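Local coordinates for protein DyP-type peroxidase (Pleurotus ostreatus PC15, PDB 6FSK) that probably uses heme b and hydrogen peroxide to oxidise substrates such as dyes, and is linked to manganese(II) oxidation at a non-canonical site, at residues A[391-396]-A[467-472]. The protein carries 1 engineered substitution. Sequence-based numbering, arbitrary orientation.
Sequences DGFHFI and GEYFFS. With HEM (protoporphyrin IX containing Fe), chain C.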
ATOM      1  N   ASP A 391       2.251   3.744  13.409  1.00 10.40           N
ATOM      2  CA  ASP A 391       1.896   2.375  13.819  1.00 11.76           C
ATOM      3  C   ASP A 391       1.802   1.431  12.655  1.00  9.68           C
ATOM      4  O   ASP A 391       2.024   0.196  12.801  1.00 10.62           O
ATOM      5  CB  ASP A 391       0.522   2.297  14.518  1.00 10.73           C
ATOM      6  CG  ASP A 391       0.471   2.954  15.905  1.00 14.31           C
ATOM      7  OD1 ASP A 391       1.493   3.281  16.504  1.00 15.12           O
ATOM      8  OD2 ASP A 391      -0.690   3.131  16.397  1.00 15.17           O
ATOM      9  N   GLY A 392       1.428   1.944  11.476  1.00  9.33           N
ATOM     10  CA  GLY A 392       1.186   1.192  10.284  1.00  9.50           C
ATOM     11  C   GLY A 392       2.337   1.126   9.299  1.00  8.67           C
ATOM     12  O   GLY A 392       3.351   0.523   9.533  1.00  9.64           O
ATOM     13  N   PHE A 393       2.131   1.882   8.212  1.00 10.06           N
ATOM     14  CA  PHE A 393       3.119   1.832   7.138  1.00  8.68           C
ATOM     15  C   PHE A 393       4.568   1.938   7.603  1.00  8.56           C
ATOM     16  O   PHE A 393       5.412   1.151   7.213  1.00  8.65           O
ATOM     17  CB  PHE A 393       2.846   2.933   6.104  1.00  9.28           C
ATOM     18  CG  PHE A 393       3.995   3.066   5.134  1.00  8.79           C
ATOM     19  CD1 PHE A 393       4.090   2.152   4.059  1.00  8.74           C
ATOM     20  CD2 PHE A 393       4.971   4.037   5.324  1.00  9.08           C
ATOM     21  CE1 PHE A 393       5.199   2.197   3.218  1.00 10.10           C
ATOM     22  CE2 PHE A 393       6.094   4.091   4.460  1.00  9.81           C
ATOM     23  CZ  PHE A 393       6.189   3.157   3.413  1.00  9.64           C
ATOM     24  N   HIS A 394       4.923   2.954   8.403  1.00  9.37           N
ATOM     25  CA  HIS A 394       6.328   3.096   8.772  1.00  9.80           C
ATOM     26  C   HIS A 394       6.838   1.880   9.552  1.00 10.17           C
ATOM     27  O   HIS A 394       7.976   1.463   9.332  1.00  9.80           O
ATOM     28  CB  HIS A 394       6.485   4.384   9.615  1.00 10.08           C
ATOM     29  CG  HIS A 394       7.900   4.660  10.028  1.00 11.51           C
ATOM     30  ND1 HIS A 394       8.561   3.939  11.012  1.00 14.54           N
ATOM     31  CD2 HIS A 394       8.784   5.557   9.550  1.00 11.49           C
ATOM     32  CE1 HIS A 394       9.782   4.443  11.157  1.00 13.65           C
ATOM     33  NE2 HIS A 394       9.953   5.374  10.224  1.00 17.13           N
ATOM     34  N   PHE A 395       6.064   1.457  10.545  1.00  9.60           N
ATOM     35  CA  PHE A 395       6.435   0.344  11.393  1.00  9.70           C
ATOM     36  C   PHE A 395       6.623  -0.933  10.566  1.00  9.52           C
ATOM     37  O   PHE A 395       7.627  -1.675  10.703  1.00 10.02           O
ATOM     38  CB  PHE A 395       5.436   0.172  12.494  1.00 10.66           C
ATOM     39  CG  PHE A 395       5.902  -0.767  13.552  1.00 11.52           C
ATOM     40  CD1 PHE A 395       5.655  -2.081  13.455  1.00 14.09           C
ATOM     41  CD2 PHE A 395       6.574  -0.253  14.684  1.00 14.73           C
ATOM     42  CE1 PHE A 395       6.039  -2.995  14.467  1.00 14.97           C
ATOM     43  CE2 PHE A 395       7.015  -1.131  15.639  1.00 15.69           C
ATOM     44  CZ  PHE A 395       6.709  -2.487  15.558  1.00 15.75           C
ATOM     45  N   ILE A 396       5.693  -1.189   9.664  1.00  8.50           N
ATOM     46  CA  ILE A 396       5.742  -2.342   8.834  1.00  9.33           C
ATOM     47  C   ILE A 396       7.045  -2.345   8.053  1.00  8.97           C
ATOM     48  O   ILE A 396       7.718  -3.395   7.961  1.00 10.07           O
ATOM     49  CB  ILE A 396       4.571  -2.430   7.843  1.00  9.80           C
ATOM     50  CG1 ILE A 396       3.195  -2.663   8.545  1.00 10.21           C
ATOM     51  CG2 ILE A 396       4.739  -3.546   6.814  1.00 10.86           C
ATOM     52  CD1 ILE A 396       1.983  -2.316   7.693  1.00 11.31           C
ATOM     53  N   GLY A 467       7.574   9.861  -3.011  1.00 11.48           N
ATOM     54  CA  GLY A 467       6.569   9.539  -2.002  1.00 11.05           C
ATOM     55  C   GLY A 467       6.270  10.713  -1.154  1.00 11.57           C
ATOM     56  O   GLY A 467       7.020  11.656  -1.112  1.00 12.36           O
ATOM     57  N   GLU A 468       5.096  10.721  -0.526  1.00  9.85           N
ATOM     58  CA  GLU A 468       4.812  11.668   0.561  1.00 10.01           C
ATOM     59  C   GLU A 468       3.672  11.097   1.415  1.00 10.13           C
ATOM     60  O   GLU A 468       2.987  10.133   1.014  1.00 10.93           O
ATOM     61  CB  GLU A 468       4.516  13.059   0.012  1.00 12.32           C
ATOM     62  CG  GLU A 468       4.279  14.209   1.002  1.00 13.18           C
ATOM     63  CD  GLU A 468       5.375  14.387   2.064  1.00 15.50           C
ATOM     64  OE1 GLU A 468       6.044  15.464   2.039  1.00 16.09           O
ATOM     65  OE2 GLU A 468       5.604  13.554   2.989  1.00 12.36           O
ATOM     66  N   TYR A 469       3.590  11.606   2.640  1.00 10.09           N
ATOM     67  CA  TYR A 469       2.545  11.272   3.637  1.00  8.98           C
ATOM     68  C   TYR A 469       1.542  12.404   3.636  1.00  9.27           C
ATOM     69  O   TYR A 469       1.900  13.580   3.761  1.00 10.68           O
ATOM     70  CB  TYR A 469       3.155  11.182   5.001  1.00  8.81           C
ATOM     71  CG  TYR A 469       4.256  10.152   5.176  1.00  8.28           C
ATOM     72  CD1 TYR A 469       4.037   8.845   4.707  1.00  8.64           C
ATOM     73  CD2 TYR A 469       5.445  10.416   5.884  1.00  8.63           C
ATOM     74  CE1 TYR A 469       4.967   7.836   4.897  1.00  8.51           C
ATOM     75  CE2 TYR A 469       6.393   9.392   6.097  1.00  8.44           C
ATOM     76  CZ  TYR A 469       6.150   8.107   5.620  1.00  8.17           C
ATOM     77  OH  TYR A 469       7.050   7.149   5.854  1.00  9.63           O
ATOM     78  N   PHE A 470       0.288  12.054   3.520  1.00  9.14           N
ATOM     79  CA  PHE A 470      -0.792  12.999   3.460  1.00  9.79           C
ATOM     80  C   PHE A 470      -1.897  12.615   4.466  1.00  9.47           C
ATOM     81  O   PHE A 470      -1.895  11.506   4.992  1.00 10.20           O
ATOM     82  CB  PHE A 470      -1.453  13.039   2.075  1.00  9.69           C
ATOM     83  CG  PHE A 470      -0.520  13.353   0.912  1.00 10.29           C
ATOM     84  CD1 PHE A 470      -0.272  14.614   0.487  1.00  9.75           C
ATOM     85  CD2 PHE A 470       0.135  12.356   0.311  1.00 10.56           C
ATOM     86  CE1 PHE A 470       0.562  14.855  -0.584  1.00 10.38           C
ATOM     87  CE2 PHE A 470       0.948  12.578  -0.792  1.00 10.98           C
ATOM     88  CZ  PHE A 470       1.165  13.816  -1.215  1.00 10.48           C
ATOM     89  N   PHE A 471      -2.758  13.577   4.751  1.00  9.16           N
ATOM     90  CA  PHE A 471      -3.965  13.376   5.563  1.00 10.15           C
ATOM     91  C   PHE A 471      -5.174  13.750   4.750  1.00  9.75           C
ATOM     92  O   PHE A 471      -5.229  14.886   4.239  1.00 10.61           O
ATOM     93  CB  PHE A 471      -3.836  14.148   6.883  1.00 10.34           C
ATOM     94  CG  PHE A 471      -4.975  13.890   7.827  1.00 11.34           C
ATOM     95  CD1 PHE A 471      -4.936  12.722   8.592  1.00 12.98           C
ATOM     96  CD2 PHE A 471      -6.008  14.763   7.989  1.00 13.24           C
ATOM     97  CE1 PHE A 471      -5.979  12.406   9.491  1.00 13.79           C
ATOM     98  CE2 PHE A 471      -7.017  14.467   8.946  1.00 12.62           C
ATOM     99  CZ  PHE A 471      -6.992  13.326   9.670  1.00 12.16           C
ATOM    100  N   SER A 472      -6.104  12.811   4.599  1.00 10.07           N
ATOM    101  CA  SER A 472      -7.331  12.985   3.866  1.00 10.62           C
ATOM    102  C   SER A 472      -8.463  13.436   4.822  1.00 12.27           C
ATOM    103  O   SER A 472      -8.917  12.599   5.581  1.00 10.88           O
ATOM    104  CB  SER A 472      -7.721  11.656   3.258  1.00 12.74           C
ATOM    105  OG  SER A 472      -6.827  11.320   2.158  1.00 13.20           O
TER
HETATM  106  CHA HEM C 501       0.027  -8.065   0.233  1.00  9.86           C
HETATM  107  CHB HEM C 501       2.698  -7.190  -3.684  1.00  8.76           C
HETATM  108  CHC HEM C 501       4.391  -3.214  -1.560  1.00  8.84           C
HETATM  109  CHD HEM C 501       1.955  -4.244   2.500  1.00  8.61           C
HETATM  110  C1A HEM C 501       0.583  -8.204  -1.040  1.00  9.30           C
HETATM  111  C2A HEM C 501       0.294  -9.243  -1.978  1.00  9.75           C
HETATM  112  C3A HEM C 501       0.997  -8.978  -3.089  1.00  9.96           C
HETATM  113  C4A HEM C 501       1.784  -7.817  -2.804  1.00  9.12           C
HETATM  114  CMA HEM C 501       1.069  -9.816  -4.319  1.00 10.35           C
HETATM  115  CAA HEM C 501      -0.621 -10.428  -1.714  1.00  9.79           C
HETATM  116  CBA HEM C 501      -2.081 -10.300  -2.127  1.00 11.28           C
HETATM  117  CGA HEM C 501      -2.851  -9.329  -1.271  1.00 12.05           C
HETATM  118  O1A HEM C 501      -3.201  -9.645  -0.133  1.00 12.34           O
HETATM  119  O2A HEM C 501      -3.140  -8.212  -1.770  1.00 13.22           O
HETATM  120  C1B HEM C 501       3.428  -6.015  -3.477  1.00 10.33           C
HETATM  121  C2B HEM C 501       4.252  -5.378  -4.399  1.00 10.51           C
HETATM  122  C3B HEM C 501       4.729  -4.227  -3.854  1.00  8.52           C
HETATM  123  C4B HEM C 501       4.162  -4.203  -2.498  1.00  8.47           C
HETATM  124  CMB HEM C 501       4.606  -5.892  -5.772  1.00 11.73           C
HETATM  125  CAB HEM C 501       5.644  -3.170  -4.336  1.00  9.00           C
HETATM  126  CBB HEM C 501       5.870  -2.941  -5.611  1.00  8.64           C
HETATM  127  C1C HEM C 501       3.993  -3.135  -0.261  1.00  8.59           C
HETATM  128  C2C HEM C 501       4.335  -2.197   0.722  1.00  9.24           C
HETATM  129  C3C HEM C 501       3.684  -2.478   1.888  1.00  9.19           C
HETATM  130  C4C HEM C 501       2.838  -3.612   1.602  1.00  7.88           C
HETATM  131  CMC HEM C 501       5.267  -1.040   0.481  1.00 10.22           C
HETATM  132  CAC HEM C 501       3.739  -1.881   3.251  1.00  8.70           C
HETATM  133  CBC HEM C 501       4.817  -1.237   3.743  1.00  9.94           C
HETATM  134  C1D HEM C 501       1.178  -5.354   2.159  1.00  8.40           C
HETATM  135  C2D HEM C 501       0.134  -5.856   3.105  1.00  8.41           C
HETATM  136  C3D HEM C 501      -0.437  -6.920   2.420  1.00  8.91           C
HETATM  137  C4D HEM C 501       0.308  -7.048   1.178  1.00  9.28           C
HETATM  138  CMD HEM C 501      -0.251  -5.326   4.427  1.00  8.16           C
HETATM  139  CAD HEM C 501      -1.523  -7.871   2.910  1.00  9.28           C
HETATM  140  CBD HEM C 501      -0.990  -9.000   3.733  1.00  9.78           C
HETATM  141  CGD HEM C 501      -2.101  -9.842   4.309  1.00  9.52           C
HETATM  142  O1D HEM C 501      -1.957 -11.072   4.100  1.00 10.65           O
HETATM  143  O2D HEM C 501      -3.074  -9.320   4.813  1.00 11.04           O
HETATM  144  NA  HEM C 501       1.597  -7.363  -1.503  1.00  9.36           N
HETATM  145  NB  HEM C 501       3.443  -5.345  -2.299  1.00  8.58           N
HETATM  146  NC  HEM C 501       3.151  -4.093   0.355  1.00  8.57           N
HETATM  147  ND  HEM C 501       1.284  -6.137   1.085  1.00  8.41           N
HETATM  148 FE   HEM C 501       2.417  -5.792  -0.560  1.00  9.01          FE
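Phe393 carries CG anti to its own N (chi1 169°), which carries the ring out from the start of helix 393-401 so that its CD2 and CE2 atoms lie against Tyr469. Tyr469 has CG anti to its carbonyl carbon (chi1 -59°), and its phenol reaches across to the helix. The two side chains cross at about a right angle and meet edge to edge. Phe393 CE2 lies 3.5 Å from Tyr469 OH, and Phe393 CD2 lies 3.8 Å from Tyr469 CE1. No hydrogen bond links the segments. The phenol oxygen finds its polar partner in Asp105 of helix 102-109, to which it is hydrogen-bonded. That bond is likely to hold the outer end of the phenol beside Phe393 CE2.

The CD1 and CE1 side of the Phe393 ring meets the cofactor. Its CD1 is 3.5 Å from heme CBC, the end of a vinyl group, which approaches the ring obliquely. Ile396, one turn further along the helix, brings CG2 to 3.8 Å from the same CBC. Both Phe393 and Ile396 belong to the heme pocket. Phe393 therefore stands between the heme vinyl and Tyr469 of strand 462-472. This strand runs through the middle of the antiparallel sheet of the DyP-type alpha+beta fold, next to strand 238-247, whose Thr241 touches both rings. With an alanine here the whole ring is gone, and a gap would probably open between the vinyl and the phenol, which would lose the group they both pack on.

On the strand, Tyr469 N donates to Glu468 OE2 at 2.8 Å, using the anti lone pair of that oxygen with a nearly straight angle of 167°. The same OE2 also accepts from Gln102 N. At the helix start, Gly392 is the N-cap residue, and its O accepts from Ile396 N at 2.9 Å.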